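Local coordinates for calcium homeostasis modulator protein 5 (Homo sapiens, PDB 7D60) that oligomerizes into undecameric, cone-shaped assemblies that may act as large-pore channels with gating and ion conductance likely regulated by membrane lipids, at residues L26-E31 with L115-L120. Sequence-based numbering, arbitrary orientation.
Sequences LTVGSE and LSVALL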
ATOM      1  N   LEU A  26      25.515  22.591   6.402  1.00 62.87           N
ATOM      2  CA  LEU A  26      25.569  22.237   7.814  1.00 62.87           C
ATOM      3  C   LEU A  26      25.802  23.462   8.686  1.00 62.87           C
ATOM      4  O   LEU A  26      25.347  23.506   9.831  1.00 62.87           O
ATOM      5  CB  LEU A  26      26.661  21.200   8.057  1.00 62.87           C
ATOM      6  CG  LEU A  26      26.212  19.741   8.005  1.00 62.87           C
ATOM      7  CD1 LEU A  26      27.414  18.821   7.943  1.00 62.87           C
ATOM      8  CD2 LEU A  26      25.347  19.413   9.205  1.00 62.87           C
ATOM      9  N   THR A  27      26.513  24.462   8.161  1.00 56.78           N
ATOM     10  CA  THR A  27      26.777  25.679   8.919  1.00 56.78           C
ATOM     11  C   THR A  27      25.536  26.556   9.020  1.00 56.78           C
ATOM     12  O   THR A  27      25.314  27.202  10.050  1.00 56.78           O
ATOM     13  CB  THR A  27      27.933  26.440   8.271  1.00 56.78           C
ATOM     14  OG1 THR A  27      29.032  25.544   8.077  1.00 56.78           O
ATOM     15  CG2 THR A  27      28.401  27.568   9.146  1.00 56.78           C
ATOM     16  N   VAL A  28      24.707  26.572   7.977  1.00 57.04           N
ATOM     17  CA  VAL A  28      23.475  27.355   8.006  1.00 57.04           C
ATOM     18  C   VAL A  28      22.473  26.730   8.968  1.00 57.04           C
ATOM     19  O   VAL A  28      21.872  27.421   9.799  1.00 57.04           O
ATOM     20  CB  VAL A  28      22.901  27.489   6.584  1.00 57.04           C
ATOM     21  CG1 VAL A  28      21.457  27.945   6.609  1.00 57.04           C
ATOM     22  CG2 VAL A  28      23.744  28.450   5.769  1.00 57.04           C
ATOM     23  N   GLY A  29      22.308  25.409   8.899  1.00 57.53           N
ATOM     24  CA  GLY A  29      21.363  24.725   9.763  1.00 57.53           C
ATOM     25  C   GLY A  29      21.776  24.662  11.218  1.00 57.53           C
ATOM     26  O   GLY A  29      20.928  24.421  12.080  1.00 57.53           O
ATOM     27  N   SER A  30      23.056  24.866  11.512  1.00 55.68           N
ATOM     28  CA  SER A  30      23.524  24.891  12.890  1.00 55.68           C
ATOM     29  C   SER A  30      23.435  26.275  13.508  1.00 55.68           C
ATOM     30  O   SER A  30      23.333  26.393  14.732  1.00 55.68           O
ATOM     31  CB  SER A  30      24.968  24.395  12.968  1.00 55.68           C
ATOM     32  OG  SER A  30      25.478  24.507  14.282  1.00 55.68           O
ATOM     33  N   GLU A  31      23.479  27.324  12.689  1.00 52.23           N
ATOM     34  CA  GLU A  31      23.315  28.674  13.204  1.00 52.23           C
ATOM     35  C   GLU A  31      21.860  28.984  13.515  1.00 52.23           C
ATOM     36  O   GLU A  31      21.579  29.746  14.446  1.00 52.23           O
ATOM     37  CB  GLU A  31      23.869  29.685  12.204  1.00 52.23           C
ATOM     38  CG  GLU A  31      24.185  31.036  12.803  1.00 52.23           C
ATOM     39  CD  GLU A  31      23.021  32.001  12.705  1.00 52.23           C
ATOM     40  OE1 GLU A  31      22.126  31.772  11.866  1.00 52.23           O
ATOM     41  OE2 GLU A  31      22.995  32.984  13.473  1.00 52.23           O
ATOM     42  N   LEU A 115      31.205  32.750  10.470  1.00 30.13           N
ATOM     43  CA  LEU A 115      31.106  34.176  10.739  1.00 30.13           C
ATOM     44  C   LEU A 115      30.245  34.914   9.729  1.00 30.13           C
ATOM     45  O   LEU A 115      29.755  36.001  10.032  1.00 30.13           O
ATOM     46  CB  LEU A 115      32.497  34.793  10.752  1.00 30.13           C
ATOM     47  CG  LEU A 115      33.201  34.870  12.093  1.00 30.13           C
ATOM     48  CD1 LEU A 115      34.670  35.120  11.881  1.00 30.13           C
ATOM     49  CD2 LEU A 115      32.590  35.979  12.911  1.00 30.13           C
ATOM     50  N   SER A 116      30.054  34.357   8.541  1.00 32.06           N
ATOM     51  CA  SER A 116      29.245  34.993   7.516  1.00 32.06           C
ATOM     52  C   SER A 116      27.766  34.687   7.675  1.00 32.06           C
ATOM     53  O   SER A 116      26.935  35.575   7.492  1.00 32.06           O
ATOM     54  CB  SER A 116      29.719  34.547   6.139  1.00 32.06           C
ATOM     55  OG  SER A 116      31.044  34.973   5.909  1.00 32.06           O
ATOM     56  N   VAL A 117      27.420  33.445   8.001  1.00 35.16           N
ATOM     57  CA  VAL A 117      26.026  33.096   8.235  1.00 35.16           C
ATOM     58  C   VAL A 117      25.537  33.698   9.546  1.00 35.16           C
ATOM     59  O   VAL A 117      24.366  34.071   9.669  1.00 35.16           O
ATOM     60  CB  VAL A 117      25.873  31.562   8.193  1.00 35.16           C
ATOM     61  CG1 VAL A 117      24.436  31.125   8.396  1.00 35.16           C
ATOM     62  CG2 VAL A 117      26.370  31.038   6.870  1.00 35.16           C
ATOM     63  N   ALA A 118      26.424  33.848  10.529  1.00 33.38           N
ATOM     64  CA  ALA A 118      26.032  34.463  11.789  1.00 33.38           C
ATOM     65  C   ALA A 118      25.845  35.967  11.655  1.00 33.38           C
ATOM     66  O   ALA A 118      25.071  36.559  12.410  1.00 33.38           O
ATOM     67  CB  ALA A 118      27.064  34.154  12.868  1.00 33.38           C
ATOM     68  N   LEU A 119      26.536  36.602  10.713  1.00 28.96           N
ATOM     69  CA  LEU A 119      26.363  38.028  10.483  1.00 28.96           C
ATOM     70  C   LEU A 119      25.239  38.344   9.506  1.00 28.96           C
ATOM     71  O   LEU A 119      24.728  39.465   9.522  1.00 28.96           O
ATOM     72  CB  LEU A 119      27.661  38.645   9.970  1.00 28.96           C
ATOM     73  CG  LEU A 119      28.724  39.008  10.999  1.00 28.96           C
ATOM     74  CD1 LEU A 119      29.991  39.413  10.300  1.00 28.96           C
ATOM     75  CD2 LEU A 119      28.258  40.112  11.903  1.00 28.96           C
ATOM     76  N   LEU A 120      24.844  37.397   8.659  1.00 33.23           N
ATOM     77  CA  LEU A 120      23.694  37.592   7.789  1.00 33.23           C
ATOM     78  C   LEU A 120      22.375  37.336   8.500  1.00 33.23           C
ATOM     79  O   LEU A 120      21.321  37.669   7.956  1.00 33.23           O
ATOM     80  CB  LEU A 120      23.784  36.681   6.564  1.00 33.23           C
ATOM     81  CG  LEU A 120      24.757  37.039   5.441  1.00 33.23           C
ATOM     82  CD1 LEU A 120      24.519  36.138   4.254  1.00 33.23           C
ATOM     83  CD2 LEU A 120      24.631  38.484   5.043  1.00 33.23           C
TER
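Val117 meets Val28 and Glu31, its branched head set against these two residues, which lie about one turn apart on helix 15-38. Its CG1, anti to the backbone N (chi1 -179°), lies 3.8 Å from Val28 CG2 and also 3.9 Å from Val28 CA, while Val117 CG2 touches the same Val28 methyl. The two valine side chains cross at about a right angle. Short, branched and apolar, they suit two helical segments whose axes approach to 9.6 Å, and Val117 also lies close to a bound phospholipid. Glu31 suits its place because its methylenes pack on Val117 and Ala118 while its carboxylate reaches Asn121. Its CB rests 4.1 Å from Val117 CG1, its CG lies 4.2 Å from Ala118 CB, and the bend at chi2 (-92°) turns CD toward the backbone of Val117 and Ala118. Ala118 is small enough for the carboxylate to settle over its backbone, OE2 lying 3.8 Å from Ala118 CA. OE2 of this buried residue takes a weak hydrogen bond from ND2 of Asn121, a phosphatidate-binding residue. An alanine in place of Glu31 would probably leave that amide without this acceptor and open a gap above Ala118. Crossing at -44°, the segments pack transmembrane helix S1 against S3 in the CALHM channel subunit, beside a lipid-binding site.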